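Local coordinates for bromodomain adjacent to zinc finger domain protein 2B (Homo sapiens, PDB 6FHQ) that carries a PHD zinc finger that probably reads the N-terminal tail of histone H3 as part of chromatin recognition, at residues K14-E19 / H32-R37; L22-C27 / W48-C53. All coordinates share one frame; numbering follows the deposited sequence.

Interaction 1 of 2, residues K14-E19 / H32-R37; sequences KGDNEE and HTYCHR. With ZN (zinc ion), chain C; DE5 (2-azanyl-~{N}-(1,3-thiazol-2-yl)ethanamide), chain E.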
loop_
_atom_site.group_PDB
_atom_site.type_symbol
_atom_site.label_atom_id
_atom_site.label_comp_id
_atom_site.label_asym_id
_atom_site.label_seq_id
_atom_site.Cartn_x
_atom_site.Cartn_y
_atom_site.Cartn_z
ATOM N N LYS A 14 -4.646 1.928 -9.913
ATOM C CA LYS A 14 -5.273 3.237 -9.809
ATOM C C LYS A 14 -4.806 3.921 -8.534
ATOM O O LYS A 14 -4.390 3.266 -7.561
ATOM C CB LYS A 14 -6.804 3.141 -9.787
ATOM C CG LYS A 14 -7.410 2.304 -10.883
ATOM C CD LYS A 14 -8.826 1.907 -10.472
ATOM C CE LYS A 14 -9.695 1.384 -11.617
ATOM N NZ LYS A 14 -11.037 2.049 -11.581
ATOM N N GLY A 15 -4.891 5.237 -8.515
ATOM C CA GLY A 15 -4.384 6.035 -7.371
ATOM C C GLY A 15 -5.467 6.740 -6.632
ATOM O O GLY A 15 -5.185 7.605 -5.850
ATOM N N ASP A 16 -6.711 6.384 -6.901
ATOM C CA ASP A 16 -7.869 6.955 -6.180
ATOM C C ASP A 16 -8.103 6.274 -4.801
ATOM O O ASP A 16 -7.335 5.395 -4.410
ATOM C CB ASP A 16 -9.124 6.792 -7.037
ATOM C CG ASP A 16 -9.597 5.345 -7.122
ATOM O OD1 ASP A 16 -8.790 4.412 -6.909
ATOM O OD2 ASP A 16 -10.778 5.118 -7.456
ATOM N N ASN A 17 -9.182 6.666 -4.110
ATOM C CA ASN A 17 -9.525 6.167 -2.788
ATOM C C ASN A 17 -8.313 6.167 -1.927
ATOM O O ASN A 17 -7.918 5.141 -1.404
ATOM C CB ASN A 17 -10.038 4.747 -2.863
ATOM C CG ASN A 17 -11.526 4.670 -2.957
ATOM O OD1 ASN A 17 -12.246 5.378 -2.260
ATOM N ND2 ASN A 17 -11.991 3.752 -3.758
ATOM N N GLU A 18 -7.718 7.324 -1.801
ATOM C CA GLU A 18 -6.458 7.480 -1.128
ATOM C C GLU A 18 -6.472 7.143 0.367
ATOM O O GLU A 18 -5.442 6.763 0.910
ATOM C CB GLU A 18 -5.978 8.939 -1.344
ATOM C CG GLU A 18 -5.573 9.167 -2.811
ATOM C CD GLU A 18 -6.092 10.483 -3.417
ATOM O OE1 GLU A 18 -6.624 11.344 -2.670
ATOM O OE2 GLU A 18 -5.956 10.666 -4.654
ATOM N N GLU A 19 -7.634 7.296 0.987
ATOM C CA GLU A 19 -7.923 6.868 2.364
ATOM C C GLU A 19 -7.816 5.339 2.572
ATOM O O GLU A 19 -7.829 4.848 3.705
ATOM C CB GLU A 19 -9.335 7.350 2.725
ATOM C CG GLU A 19 -9.965 6.733 3.967
ATOM C CD GLU A 19 -10.707 7.761 4.806
ATOM O OE1 GLU A 19 -10.027 8.560 5.505
ATOM O OE2 GLU A 19 -11.959 7.762 4.774
ATOM N N HIS A 32 -4.594 -0.901 -2.238
ATOM C CA HIS A 32 -5.842 -0.603 -1.572
ATOM C C HIS A 32 -6.193 -1.770 -0.592
ATOM O O HIS A 32 -6.049 -2.947 -0.955
ATOM C CB HIS A 32 -6.994 -0.518 -2.581
ATOM C CG HIS A 32 -6.920 0.650 -3.504
ATOM N ND1 HIS A 32 -6.670 0.520 -4.858
ATOM C CD2 HIS A 32 -7.077 1.982 -3.261
ATOM C CE1 HIS A 32 -6.647 1.738 -5.395
ATOM N NE2 HIS A 32 -6.891 2.635 -4.448
ATOM N N THR A 33 -6.879 -1.425 0.504
ATOM C CA THR A 33 -7.422 -2.424 1.415
ATOM C C THR A 33 -8.189 -3.541 0.677
ATOM O O THR A 33 -7.955 -4.756 0.879
ATOM C CB THR A 33 -8.419 -1.778 2.382
ATOM O OG1 THR A 33 -9.284 -0.890 1.671
ATOM C CG2 THR A 33 -7.728 -1.035 3.458
ATOM N N TYR A 34 -9.100 -3.096 -0.182
ATOM C CA TYR A 34 -10.006 -3.942 -0.887
ATOM C C TYR A 34 -9.405 -4.609 -2.093
ATOM O O TYR A 34 -10.011 -5.511 -2.593
ATOM C CB TYR A 34 -11.259 -3.157 -1.318
ATOM C CG TYR A 34 -10.999 -1.924 -2.121
ATOM C CD1 TYR A 34 -10.677 -2.017 -3.473
ATOM C CD2 TYR A 34 -10.992 -0.698 -1.531
ATOM C CE1 TYR A 34 -10.433 -0.939 -4.219
ATOM C CE2 TYR A 34 -10.762 0.421 -2.277
ATOM C CZ TYR A 34 -10.462 0.293 -3.655
ATOM O OH TYR A 34 -10.104 1.401 -4.443
ATOM N N CYS A 35 -8.180 -4.263 -2.478
ATOM C CA CYS A 35 -7.433 -5.040 -3.520
ATOM C C CYS A 35 -6.541 -6.176 -3.018
ATOM O O CYS A 35 -6.271 -7.123 -3.776
ATOM C CB CYS A 35 -6.567 -4.106 -4.403
ATOM S SG CYS A 35 -7.558 -2.972 -5.380
ATOM N N HIS A 36 -6.110 -6.127 -1.757
ATOM C CA HIS A 36 -5.548 -7.272 -1.121
ATOM C C HIS A 36 -6.501 -8.463 -1.099
ATOM O O HIS A 36 -7.724 -8.286 -1.071
ATOM C CB HIS A 36 -5.270 -7.006 0.325
ATOM C CG HIS A 36 -4.126 -6.129 0.541
ATOM N ND1 HIS A 36 -2.833 -6.580 0.481
ATOM C CD2 HIS A 36 -4.064 -4.814 0.807
ATOM C CE1 HIS A 36 -2.017 -5.586 0.788
ATOM N NE2 HIS A 36 -2.735 -4.495 0.951
ATOM N N ARG A 37 -5.896 -9.646 -1.093
ATOM C CA ARG A 37 -6.579 -10.915 -0.816
ATOM C C ARG A 37 -5.717 -11.630 0.191
ATOM O O ARG A 37 -4.525 -11.765 -0.022
ATOM C CB ARG A 37 -6.682 -11.787 -2.062
ATOM C CG ARG A 37 -7.499 -11.203 -3.166
ATOM C CD ARG A 37 -8.981 -11.179 -2.785
ATOM N NE ARG A 37 -9.788 -10.557 -3.842
ATOM C CZ ARG A 37 -10.046 -9.250 -3.966
ATOM N NH1 ARG A 37 -9.558 -8.349 -3.115
ATOM N NH2 ARG A 37 -10.845 -8.840 -4.955
HETATM ZN ZN ZN C . -6.278 -1.118 -5.876
HETATM C C4 DE5 E . -0.545 4.154 5.848
HETATM C C5 DE5 E . 0.724 3.950 6.748
HETATM N N1 DE5 E . -4.026 4.809 6.574
HETATM N N2 DE5 E . -1.678 4.461 6.574
HETATM C C3 DE5 E . -2.844 4.716 5.947
HETATM N N3 DE5 E . 2.010 3.972 5.974
HETATM C C2 DE5 E . -5.087 5.080 5.762
HETATM C C1 DE5 E . -4.763 5.196 4.456
HETATM S S1 DE5 E . -3.106 4.989 4.287
HETATM O O1 DE5 E . -0.481 4.106 4.603
HETATM O O HOH W 1 -9.376 1.289 -7.066
#
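Where the loop 14-19 passes the end of strand 30-32, the CA atoms of Asn17 and His32 come within 7.8 Å, and Asn17 turns with left-handed helical backbone angles. This is the three-cysteine, one-histidine zinc site of a PHD finger, and it illustrates how a second shell orients a metal ligand. His32 spends ND1 on the zinc, 2.0 Å away, and uses NE2 at the other side of the ring to donate to Asp16 O at 2.8 Å. The acceptor lies in the imidazole plane, although the donor stands well above the carbonyl plane; with both nitrogens held, the ring's rotation is fixed. Cys35 SG is the second ligand from this segment, and Cys9 and Cys12 complete the site. With CG turned in over its own backbone, flanked by N and C (chi1 55°), Tyr34 folds the phenol back across His32: OH stands 3.2 Å above the centre of the imidazole face, while His32 CB sits over the centre of the Tyr34 ring. A leucine in place of Tyr34 removes the oxygen over the imidazole and would probably leave the Asn17 amide and a water without their shared hydroxyl. The amide and phenol planes meet steeply, 77° apart, with Asn17 ND2 donating to Tyr34 OH at 3.1 Å. A water links the same hydroxyl, 2.7 Å from its oxygen, to Asp16 OD1, to which it donates.

Interaction 2 of 2, residues L22-C27 / W48-C53; sequences LLCDGC and WFCPAC. With ZN (zinc ion), chain D; DE5 (2-azanyl-~{N}-(1,3-thiazol-2-yl)ethanamide), chain E.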
loop_
_atom_site.group_PDB
_atom_site.type_symbol
_atom_site.label_atom_id
_atom_site.label_comp_id
_atom_site.label_asym_id
_atom_site.label_seq_id
_atom_site.Cartn_x
_atom_site.Cartn_y
_atom_site.Cartn_z
ATOM N N LEU A 22 -3.059 1.838 1.059
ATOM C CA LEU A 22 -2.154 1.694 2.165
ATOM C C LEU A 22 -0.781 1.822 1.598
ATOM O O LEU A 22 -0.486 1.145 0.639
ATOM C CB LEU A 22 -2.264 0.330 2.833
ATOM C CG LEU A 22 -3.618 -0.084 3.313
ATOM C CD1 LEU A 22 -3.533 -1.444 4.009
ATOM C CD2 LEU A 22 -4.229 0.969 4.223
ATOM N N LEU A 23 0.069 2.579 2.260
ATOM C CA LEU A 23 1.427 2.847 1.765
ATOM C C LEU A 23 2.397 2.184 2.641
ATOM O O LEU A 23 2.411 2.458 3.857
ATOM C CB LEU A 23 1.702 4.336 1.835
ATOM C CG LEU A 23 0.713 5.189 1.026
ATOM C CD1 LEU A 23 1.211 6.651 1.100
ATOM C CD2 LEU A 23 0.674 4.683 -0.412
ATOM N N CYS A 24 3.186 1.304 2.079
ATOM C CA CYS A 24 4.120 0.552 2.897
ATOM C C CYS A 24 5.278 1.454 3.370
ATOM O O CYS A 24 5.982 2.080 2.547
ATOM C CB CYS A 24 4.628 -0.642 2.157
ATOM S SG CYS A 24 5.878 -1.602 3.082
ATOM N N ASP A 25 5.455 1.522 4.681
ATOM C CA ASP A 25 6.564 2.302 5.259
ATOM C C ASP A 25 7.886 1.605 4.990
ATOM O O ASP A 25 8.948 2.210 5.147
ATOM C CB ASP A 25 6.380 2.461 6.754
ATOM C CG ASP A 25 5.276 3.433 7.092
ATOM O OD1 ASP A 25 5.494 4.643 6.925
ATOM O OD2 ASP A 25 4.149 2.979 7.400
ATOM N N GLY A 26 7.818 0.328 4.580
ATOM C CA GLY A 26 9.001 -0.421 4.194
ATOM C C GLY A 26 9.542 -0.046 2.842
ATOM O O GLY A 26 10.707 0.314 2.726
ATOM N N CYS A 27 8.741 -0.256 1.801
ATOM C CA CYS A 27 9.220 -0.210 0.416
ATOM C C CYS A 27 8.522 0.889 -0.353
ATOM O O CYS A 27 8.650 0.959 -1.532
ATOM C CB CYS A 27 8.927 -1.557 -0.273
ATOM S SG CYS A 27 7.145 -1.890 -0.394
ATOM N N TRP A 48 2.115 0.886 8.250
ATOM C CA TRP A 48 1.758 -0.277 7.444
ATOM C C TRP A 48 3.033 -0.838 6.816
ATOM O O TRP A 48 3.808 -0.081 6.263
ATOM C CB TRP A 48 0.866 0.161 6.303
ATOM C CG TRP A 48 0.513 -0.931 5.393
ATOM C CD1 TRP A 48 0.835 -1.042 4.079
ATOM C CD2 TRP A 48 -0.152 -2.105 5.746
ATOM N NE1 TRP A 48 0.371 -2.196 3.585
ATOM C CE2 TRP A 48 -0.210 -2.905 4.596
ATOM C CE3 TRP A 48 -0.651 -2.601 6.940
ATOM C CZ2 TRP A 48 -0.849 -4.123 4.574
ATOM C CZ3 TRP A 48 -1.268 -3.826 6.934
ATOM C CH2 TRP A 48 -1.372 -4.582 5.746
ATOM N N PHE A 49 3.247 -2.143 6.968
ATOM C CA PHE A 49 4.223 -2.869 6.197
ATOM C C PHE A 49 3.518 -3.926 5.357
ATOM O O PHE A 49 2.678 -4.709 5.867
ATOM C CB PHE A 49 5.231 -3.496 7.134
ATOM C CG PHE A 49 6.076 -2.485 7.846
ATOM C CD1 PHE A 49 7.148 -1.876 7.191
ATOM C CD2 PHE A 49 5.738 -2.069 9.145
ATOM C CE1 PHE A 49 7.865 -0.865 7.838
ATOM C CE2 PHE A 49 6.499 -1.079 9.783
ATOM C CZ PHE A 49 7.518 -0.481 9.136
ATOM N N CYS A 50 3.906 -4.015 4.095
ATOM C CA CYS A 50 3.163 -4.853 3.158
ATOM C C CYS A 50 3.584 -6.291 3.320
ATOM O O CYS A 50 4.666 -6.581 3.841
ATOM C CB CYS A 50 3.387 -4.356 1.716
ATOM S SG CYS A 50 4.965 -4.769 1.064
ATOM N N PRO A 51 2.790 -7.220 2.776
ATOM C CA PRO A 51 3.085 -8.584 2.964
ATOM C C PRO A 51 4.473 -8.957 2.496
ATOM O O PRO A 51 5.120 -9.818 3.097
ATOM C CB PRO A 51 2.043 -9.265 2.053
ATOM C CG PRO A 51 0.893 -8.377 2.147
ATOM C CD PRO A 51 1.546 -7.050 1.999
ATOM N N ALA A 52 4.885 -8.372 1.386
ATOM C CA ALA A 52 6.163 -8.709 0.795
ATOM C C ALA A 52 7.306 -8.360 1.779
ATOM O O ALA A 52 8.141 -9.171 2.041
ATOM C CB ALA A 52 6.323 -7.958 -0.557
ATOM N N CYS A 53 7.238 -7.180 2.402
ATOM C CA CYS A 53 8.233 -6.727 3.376
ATOM C C CYS A 53 8.265 -7.566 4.661
ATOM O O CYS A 53 9.312 -7.911 5.129
ATOM C CB CYS A 53 8.032 -5.277 3.688
ATOM S SG CYS A 53 8.571 -4.190 2.313
HETATM ZN ZN ZN D . 6.618 -3.149 1.463
HETATM C C4 DE5 E . -0.545 4.154 5.848
HETATM C C5 DE5 E . 0.724 3.950 6.748
HETATM N N1 DE5 E . -4.026 4.809 6.574
HETATM N N2 DE5 E . -1.678 4.461 6.574
HETATM C C3 DE5 E . -2.844 4.716 5.947
HETATM N N3 DE5 E . 2.010 3.972 5.974
HETATM C C2 DE5 E . -5.087 5.080 5.762
HETATM C C1 DE5 E . -4.763 5.196 4.456
HETATM S S1 DE5 E . -3.106 4.989 4.287
HETATM O O1 DE5 E . -0.481 4.106 4.603
#
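A Cys4 zinc site joins the two segments: Cys24 and Cys27 supply one pair of sulfurs, Cys50 and Cys53 the other, the second pair bracketing the start of helix 51-57. Cys24 SG does more than bind the metal. It accepts from Cys50 N across the contact (3.3 Å) and from Cys27 N within its own loop, contacts that would probably temper the charge of the thiolate. Cys50, at the N-cap, takes a similar bond on SG from Cys53 N. Further from the metal, Asp25 N donates to Trp48 O at 2.8 Å, and Trp48 N returns a bond to Asp25 OD2 at 3.0 Å. In the interleaved, cross-brace topology of PHD fingers, this region commonly receives the N-terminal amine of histone H3, and the bound fragment is consistent with that role: its amine N3 is gripped by Asp25 OD2 at 2.8 Å and by Leu23 O. Asp47 brings a second carboxylate close to Asp25, which is likely to favour a cation here. Trp48, with CG anti to its backbone N (chi1 177°), lays its indole against Leu22. Leu22 CD1 makes a CH-pi contact 3.8 Å from the centroid of the six-membered ring of Trp48, 17° off its normal, while Cys50 N lies over the opposite face toward the rim. Phe49 CE1 reaches Gly26 N at 3.5 Å.

Overall arrangement
The two contacts share one small fold in which the chain alternates between them, segment 22-27 falling between the two halves of interaction 1 and segment 32-37 between those of interaction 2. Their centres are 13 Å apart, on opposite sides of the centre of the chain, yet they meet by packing: Thr33 CG2 lies 4.1 Å from Leu22 CD2, and His36 CE1 4.0 Å from Pro51 CD. The fragment bridges them too. Glu19 O, from interaction 1, comes within 3.2 Å of thiazole atom C1, whereas Leu23 N, from interaction 2, donates to amide oxygen O1 at 2.9 Å. One compact ligand thus spans both contacts.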